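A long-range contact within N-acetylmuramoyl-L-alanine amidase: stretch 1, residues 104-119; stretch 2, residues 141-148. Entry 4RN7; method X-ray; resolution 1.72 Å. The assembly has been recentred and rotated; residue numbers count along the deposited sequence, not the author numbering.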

ATOM      1  N   THR A 104     -12.728  11.494   8.294  1.00 53.60           N
ATOM      2  CA  THR A 104     -13.756  12.312   7.659  1.00 53.49           C
ATOM      3  C   THR A 104     -13.219  13.014   6.408  1.00 54.55           C
ATOM      4  O   THR A 104     -13.963  13.706   5.712  1.00 58.56           O
ATOM      5  CB  THR A 104     -14.309  13.383   8.634  1.00 58.40           C
ATOM      6  OG1 THR A 104     -13.241  14.210   9.116  1.00 60.93           O
ATOM      7  CG2 THR A 104     -15.000  12.731   9.812  1.00 68.61           C
ATOM      8  N   ASP A 105     -11.931  12.818   6.121  1.00 47.02           N
ATOM      9  CA  ASP A 105     -11.248  13.580   5.077  1.00 51.03           C
ATOM     10  C   ASP A 105     -11.298  12.941   3.688  1.00 52.03           C
ATOM     11  O   ASP A 105     -10.759  13.497   2.726  1.00 52.64           O
ATOM     12  CB  ASP A 105      -9.790  13.843   5.476  1.00 43.83           C
ATOM     13  CG  ASP A 105      -8.902  12.601   5.355  1.00 46.57           C
ATOM     14  OD1 ASP A 105      -9.423  11.464   5.350  1.00 44.08           O
ATOM     15  OD2 ASP A 105      -7.664  12.760   5.277  1.00 43.42           O
ATOM     16  N   GLY A 106     -11.928  11.778   3.581  1.00 47.16           N
ATOM     17  CA  GLY A 106     -12.000  11.095   2.301  1.00 55.16           C
ATOM     18  C   GLY A 106     -11.143   9.843   2.244  1.00 50.57           C
ATOM     19  O   GLY A 106     -11.165   9.116   1.248  1.00 44.55           O
ATOM     20  N   SER A 107     -10.384   9.599   3.312  1.00 38.31           N
ATOM     21  CA  SER A 107      -9.584   8.380   3.438  1.00 33.51           C
ATOM     22  C   SER A 107     -10.437   7.117   3.326  1.00 33.67           C
ATOM     23  O   SER A 107     -10.022   6.124   2.718  1.00 37.15           O
ATOM     24  CB  SER A 107      -8.843   8.361   4.778  1.00 36.22           C
ATOM     25  OG  SER A 107      -7.881   9.397   4.852  1.00 36.20           O
ATOM     26  N   LYS A 108     -11.616   7.147   3.939  1.00 37.74           N
ATOM     27  CA  LYS A 108     -12.501   5.989   3.917  1.00 35.92           C
ATOM     28  C   LYS A 108     -12.962   5.727   2.485  1.00 44.10           C
ATOM     29  O   LYS A 108     -12.997   4.578   2.026  1.00 41.48           O
ATOM     30  CB  LYS A 108     -13.702   6.216   4.839  1.00 39.74           C
ATOM     31  CG  LYS A 108     -14.733   5.088   4.812  1.00 43.42           C
ATOM     32  CD  LYS A 108     -15.809   5.296   5.871  1.00 51.65           C
ATOM     33  CE  LYS A 108     -16.732   4.091   5.954  1.00 61.72           C
ATOM     34  NZ  LYS A 108     -17.676   4.168   7.105  1.00 62.34           N
ATOM     35  N   GLU A 109     -13.299   6.803   1.779  1.00 41.53           N
ATOM     36  CA  GLU A 109     -13.719   6.711   0.386  1.00 47.64           C
ATOM     37  C   GLU A 109     -12.574   6.204  -0.512  1.00 41.89           C
ATOM     38  O   GLU A 109     -12.780   5.354  -1.385  1.00 41.21           O
ATOM     39  CB  GLU A 109     -14.240   8.071  -0.091  1.00 53.86           C
ATOM     40  CG  GLU A 109     -15.592   8.496   0.517  1.00 65.92           C
ATOM     41  CD  GLU A 109     -15.558   8.718   2.030  1.00 70.51           C
ATOM     42  OE1 GLU A 109     -14.525   9.176   2.562  1.00 63.01           O
ATOM     43  OE2 GLU A 109     -16.575   8.428   2.692  1.00 76.54           O
ATOM     44  N   LEU A 110     -11.372   6.727  -0.289  1.00 37.28           N
ATOM     45  CA  LEU A 110     -10.185   6.277  -1.018  1.00 35.33           C
ATOM     46  C   LEU A 110      -9.946   4.783  -0.795  1.00 36.44           C
ATOM     47  O   LEU A 110      -9.673   4.038  -1.737  1.00 35.06           O
ATOM     48  CB  LEU A 110      -8.954   7.081  -0.575  1.00 35.37           C
ATOM     49  CG  LEU A 110      -7.574   6.625  -1.062  1.00 33.08           C
ATOM     50  CD1 LEU A 110      -7.467   6.678  -2.586  1.00 36.90           C
ATOM     51  CD2 LEU A 110      -6.474   7.463  -0.415  1.00 31.37           C
ATOM     52  N   ALA A 111     -10.061   4.355   0.460  1.00 35.74           N
ATOM     53  CA  ALA A 111      -9.872   2.958   0.829  1.00 32.85           C
ATOM     54  C   ALA A 111     -10.853   2.041   0.103  1.00 37.82           C
ATOM     55  O   ALA A 111     -10.460   1.001  -0.424  1.00 35.53           O
ATOM     56  CB  ALA A 111     -10.004   2.784   2.343  1.00 33.57           C
ATOM     57  N   GLN A 112     -12.129   2.414   0.088  1.00 38.21           N
ATOM     58  CA  GLN A 112     -13.130   1.563  -0.548  1.00 39.12           C
ATOM     59  C   GLN A 112     -12.922   1.477  -2.061  1.00 40.35           C
ATOM     60  O   GLN A 112     -13.033   0.398  -2.653  1.00 41.71           O
ATOM     61  CB  GLN A 112     -14.549   2.038  -0.228  1.00 44.51           C
ATOM     62  CG  GLN A 112     -15.629   1.081  -0.723  1.00 55.23           C
ATOM     63  CD  GLN A 112     -15.518  -0.308  -0.101  1.00 62.66           C
ATOM     64  OE1 GLN A 112     -16.012  -0.542   1.002  1.00 71.36           O
ATOM     65  NE2 GLN A 112     -14.864  -1.233  -0.807  1.00 47.13           N
ATOM     66  N   THR A 113     -12.618   2.612  -2.684  1.00 41.50           N
ATOM     67  CA  THR A 113     -12.414   2.653  -4.129  1.00 46.33           C
ATOM     68  C   THR A 113     -11.208   1.799  -4.534  1.00 35.65           C
ATOM     69  O   THR A 113     -11.309   0.961  -5.442  1.00 37.04           O
ATOM     70  CB  THR A 113     -12.270   4.103  -4.628  1.00 47.69           C
ATOM     71  OG1 THR A 113     -13.469   4.820  -4.317  1.00 46.95           O
ATOM     72  CG2 THR A 113     -12.044   4.142  -6.129  1.00 48.32           C
ATOM     73  N   VAL A 114     -10.085   1.998  -3.849  1.00 32.64           N
ATOM     74  CA  VAL A 114      -8.886   1.201  -4.109  1.00 29.95           C
ATOM     75  C   VAL A 114      -9.137  -0.287  -3.829  1.00 38.02           C
ATOM     76  O   VAL A 114      -8.848  -1.138  -4.676  1.00 33.06           O
ATOM     77  CB  VAL A 114      -7.676   1.731  -3.324  1.00 31.24           C
ATOM     78  CG1 VAL A 114      -6.535   0.713  -3.327  1.00 27.60           C
ATOM     79  CG2 VAL A 114      -7.208   3.067  -3.922  1.00 34.61           C
ATOM     80  N   GLN A 115      -9.697  -0.599  -2.664  1.00 32.73           N
ATOM     81  CA  GLN A 115     -10.017  -1.997  -2.324  1.00 35.03           C
ATOM     82  C   GLN A 115     -10.902  -2.694  -3.363  1.00 36.55           C
ATOM     83  O   GLN A 115     -10.590  -3.805  -3.806  1.00 35.21           O
ATOM     84  CB  GLN A 115     -10.665  -2.078  -0.939  1.00 30.11           C
ATOM     85  CG  GLN A 115     -11.145  -3.475  -0.550  1.00 32.39           C
ATOM     86  CD  GLN A 115     -10.011  -4.383  -0.114  1.00 33.49           C
ATOM     87  OE1 GLN A 115      -8.921  -3.919   0.224  1.00 33.06           O
ATOM     88  NE2 GLN A 115     -10.267  -5.691  -0.112  1.00 30.85           N
ATOM     89  N   SER A 116     -11.996  -2.051  -3.759  1.00 35.77           N
ATOM     90  CA  SER A 116     -12.890  -2.646  -4.745  1.00 38.86           C
ATOM     91  C   SER A 116     -12.211  -2.844  -6.097  1.00 41.10           C
ATOM     92  O   SER A 116     -12.453  -3.838  -6.779  1.00 39.69           O
ATOM     93  CB  SER A 116     -14.148  -1.798  -4.899  1.00 49.94           C
ATOM     94  OG  SER A 116     -14.890  -1.805  -3.698  1.00 49.60           O
ATOM     95  N   THR A 117     -11.354  -1.902  -6.475  1.00 36.57           N
ATOM     96  CA  THR A 117     -10.683  -1.978  -7.765  1.00 41.09           C
ATOM     97  C   THR A 117      -9.649  -3.110  -7.764  1.00 35.94           C
ATOM     98  O   THR A 117      -9.535  -3.864  -8.741  1.00 38.58           O
ATOM     99  CB  THR A 117     -10.029  -0.630  -8.123  1.00 41.78           C
ATOM    100  OG1 THR A 117     -11.029   0.400  -8.087  1.00 40.60           O
ATOM    101  CG2 THR A 117      -9.431  -0.691  -9.520  1.00 43.87           C
ATOM    102  N   ILE A 118      -8.909  -3.227  -6.665  1.00 33.77           N
ATOM    103  CA  ILE A 118      -7.947  -4.312  -6.502  1.00 33.23           C
ATOM    104  C   ILE A 118      -8.665  -5.644  -6.690  1.00 36.46           C
ATOM    105  O   ILE A 118      -8.219  -6.485  -7.472  1.00 39.61           O
ATOM    106  CB  ILE A 118      -7.281  -4.292  -5.109  1.00 32.80           C
ATOM    107  CG1 ILE A 118      -6.320  -3.114  -4.975  1.00 29.88           C
ATOM    108  CG2 ILE A 118      -6.501  -5.576  -4.876  1.00 31.88           C
ATOM    109  CD1 ILE A 118      -5.820  -2.915  -3.548  1.00 27.24           C
ATOM    110  N   VAL A 119      -9.790  -5.815  -6.000  1.00 34.02           N
ATOM    111  CA  VAL A 119     -10.564  -7.053  -6.096  1.00 39.49           C
ATOM    112  C   VAL A 119     -10.959  -7.410  -7.537  1.00 46.97           C
ATOM    113  O   VAL A 119     -11.045  -8.592  -7.897  1.00 45.78           O
ATOM    114  CB  VAL A 119     -11.808  -7.003  -5.175  1.00 34.85           C
ATOM    115  CG1 VAL A 119     -12.682  -8.217  -5.380  1.00 40.37           C
ATOM    116  CG2 VAL A 119     -11.350  -6.922  -3.719  1.00 42.24           C
ATOM    117  N   ASN A 141      -1.371  14.132   6.896  1.00 36.09           N
ATOM    118  CA  ASN A 141      -2.339  15.218   6.769  1.00 39.61           C
ATOM    119  C   ASN A 141      -3.291  15.141   5.579  1.00 43.41           C
ATOM    120  O   ASN A 141      -4.129  16.028   5.395  1.00 48.71           O
ATOM    121  CB  ASN A 141      -1.603  16.568   6.715  1.00 46.78           C
ATOM    122  CG  ASN A 141      -0.897  16.898   8.003  1.00 48.65           C
ATOM    123  OD1 ASN A 141      -1.331  16.490   9.077  1.00 62.99           O
ATOM    124  ND2 ASN A 141       0.199  17.646   7.906  1.00 48.58           N
HETATM  125  N   MSE A 142      -3.160  14.102   4.767  1.00 38.04           N
HETATM  126  CA  MSE A 142      -3.977  13.990   3.573  1.00 34.03           C
HETATM  127  C   MSE A 142      -4.666  12.640   3.600  1.00 30.46           C
HETATM  128  O   MSE A 142      -4.324  11.805   4.447  1.00 29.56           O
HETATM  129  CB  MSE A 142      -3.106  14.151   2.321  1.00 31.41           C
HETATM  130  CG  MSE A 142      -2.193  12.984   1.984  1.00 31.26           C
HETATM  131 SE   MSE A 142      -0.673  12.631   3.168  0.61 30.89          SE
HETATM  132  CE  MSE A 142       0.190  14.375   3.109  1.00 38.07           C
ATOM    133  N   PRO A 143      -5.644  12.424   2.696  1.00 32.42           N
ATOM    134  CA  PRO A 143      -6.220  11.078   2.592  1.00 33.41           C
ATOM    135  C   PRO A 143      -5.139  10.004   2.456  1.00 35.15           C
ATOM    136  O   PRO A 143      -4.258  10.109   1.596  1.00 32.97           O
ATOM    137  CB  PRO A 143      -7.075  11.164   1.328  1.00 33.22           C
ATOM    138  CG  PRO A 143      -7.558  12.585   1.325  1.00 35.61           C
ATOM    139  CD  PRO A 143      -6.375  13.395   1.858  1.00 35.60           C
ATOM    140  N   ALA A 144      -5.207   8.996   3.329  1.00 30.36           N
ATOM    141  CA  ALA A 144      -4.136   8.018   3.481  1.00 28.24           C
ATOM    142  C   ALA A 144      -4.709   6.619   3.691  1.00 29.20           C
ATOM    143  O   ALA A 144      -5.633   6.433   4.497  1.00 27.51           O
ATOM    144  CB  ALA A 144      -3.250   8.394   4.664  1.00 30.50           C
ATOM    145  N   ILE A 145      -4.149   5.641   2.980  1.00 25.86           N
ATOM    146  CA  ILE A 145      -4.550   4.246   3.145  1.00 26.18           C
ATOM    147  C   ILE A 145      -3.313   3.362   3.268  1.00 29.65           C
ATOM    148  O   ILE A 145      -2.210   3.758   2.865  1.00 24.89           O
ATOM    149  CB  ILE A 145      -5.436   3.737   1.978  1.00 25.29           C
ATOM    150  CG1 ILE A 145      -4.673   3.793   0.642  1.00 26.91           C
ATOM    151  CG2 ILE A 145      -6.743   4.536   1.919  1.00 32.48           C
ATOM    152  CD1 ILE A 145      -5.413   3.144  -0.531  1.00 29.49           C
ATOM    153  N   LEU A 146      -3.497   2.175   3.843  1.00 26.49           N
ATOM    154  CA  LEU A 146      -2.435   1.182   3.901  1.00 22.81           C
ATOM    155  C   LEU A 146      -3.055  -0.084   3.357  1.00 26.08           C
ATOM    156  O   LEU A 146      -4.079  -0.539   3.864  1.00 26.87           O
ATOM    157  CB  LEU A 146      -1.942   0.966   5.345  1.00 24.82           C
ATOM    158  CG  LEU A 146      -0.829  -0.074   5.569  1.00 27.80           C
ATOM    159  CD1 LEU A 146       0.019   0.304   6.774  1.00 31.79           C
ATOM    160  CD2 LEU A 146      -1.382  -1.498   5.748  1.00 26.83           C
ATOM    161  N   ILE A 147      -2.450  -0.631   2.305  1.00 23.35           N
ATOM    162  CA  ILE A 147      -2.975  -1.848   1.708  1.00 24.27           C
ATOM    163  C   ILE A 147      -2.180  -3.043   2.201  1.00 24.78           C
ATOM    164  O   ILE A 147      -0.963  -3.080   2.021  1.00 24.80           O
ATOM    165  CB  ILE A 147      -2.898  -1.804   0.177  1.00 23.15           C
ATOM    166  CG1 ILE A 147      -3.466  -0.483  -0.349  1.00 27.44           C
ATOM    167  CG2 ILE A 147      -3.705  -2.971  -0.422  1.00 23.13           C
ATOM    168  CD1 ILE A 147      -3.168  -0.217  -1.819  1.00 25.26           C
ATOM    169  N   GLU A 148      -2.877  -4.020   2.795  1.00 23.24           N
ATOM    170  CA  GLU A 148      -2.258  -5.273   3.232  1.00 24.39           C
ATOM    171  C   GLU A 148      -2.422  -6.261   2.084  1.00 23.13           C
ATOM    172  O   GLU A 148      -3.493  -6.844   1.902  1.00 24.46           O
ATOM    173  CB  GLU A 148      -2.929  -5.820   4.500  1.00 28.89           C
ATOM    174  CG  GLU A 148      -2.724  -4.938   5.759  1.00 29.95           C
ATOM    175  CD  GLU A 148      -1.331  -5.057   6.352  1.00 38.93           C
ATOM    176  OE1 GLU A 148      -0.447  -5.643   5.704  1.00 36.09           O
ATOM    177  OE2 GLU A 148      -1.100  -4.556   7.471  1.00 45.40           O
TER
HETATM  178  O   HOH W   1      -6.886  15.318   5.191  1.00 50.76           O

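The helix of residues 107-119 packs against the strand of residues 144-148 with the two N-to-C directions 35° apart and their axes 7.6 Å apart at closest approach; together the stretches bury 455 Å². Three residues of the second stretch, I145, P143 and I147, carry most of its share. I145 covers the most. Its CA-to-CB bond points toward the helix, and with chi1 p and chi2 t it lies along L110, A111 and V114. I145 CG2 lies 3.7 Å from L110 CG and 3.7 Å from A111 CB, while I145 CD1 reaches V114 CG2 at 3.8 Å. A111 carries only a methyl, and I145 CG2 sits 3.6 Å from A111 N and 3.7 Å from S107 O, against the helix backbone itself.

I147, two residues on and also pointing toward the helix, continues this apolar seam. Its CD1 meets V114 CG1 at 3.8 Å and its CG2 meets I118 CD1 at 3.8 Å, so V114 touches both isoleucines, its CG1 lying against both. L110, V114 and I118 recur at four-residue spacing and all point toward the strand, whereas L146, between the two isoleucines, is out of reach of the helix.

P143 lies beside the start of the helix, P143 CA being 4.4 Å from S107 CA. P143 CB is 4.1 Å from L110 CD2, and its ring carbon CD is 3.7 Å from D105 OD2. The same carboxylate oxygen lies 3.3 Å from P143 N, but the proline nitrogen has no hydrogen to share, so this is a contact and not a hydrogen bond. G106, at the N-cap position, has phi/psi of 109/-5; a CB there would be jammed against the carbonyl O of D105, which by itself calls for glycine.

One direct hydrogen bond joins the stretches, from A144 N to S107 OG (3.1 Å, N-H...O angle 160°). S107, with chi1 m, is also bonded to D105: S107 OG donates to D105 OD1 at 2.6 Å, and S107 N donates to the same oxygen at 2.9 Å. The serine hydroxyl thus gives its proton to the aspartate and accepts that of the strand amide, which suits a short polar side chain in a buried place. The other carboxylate oxygen, D105 OD2, accepts from water 1 at 2.7 Å; that water also donates to N141 O at 2.9 Å, adding a bridge at the more open end of the contact.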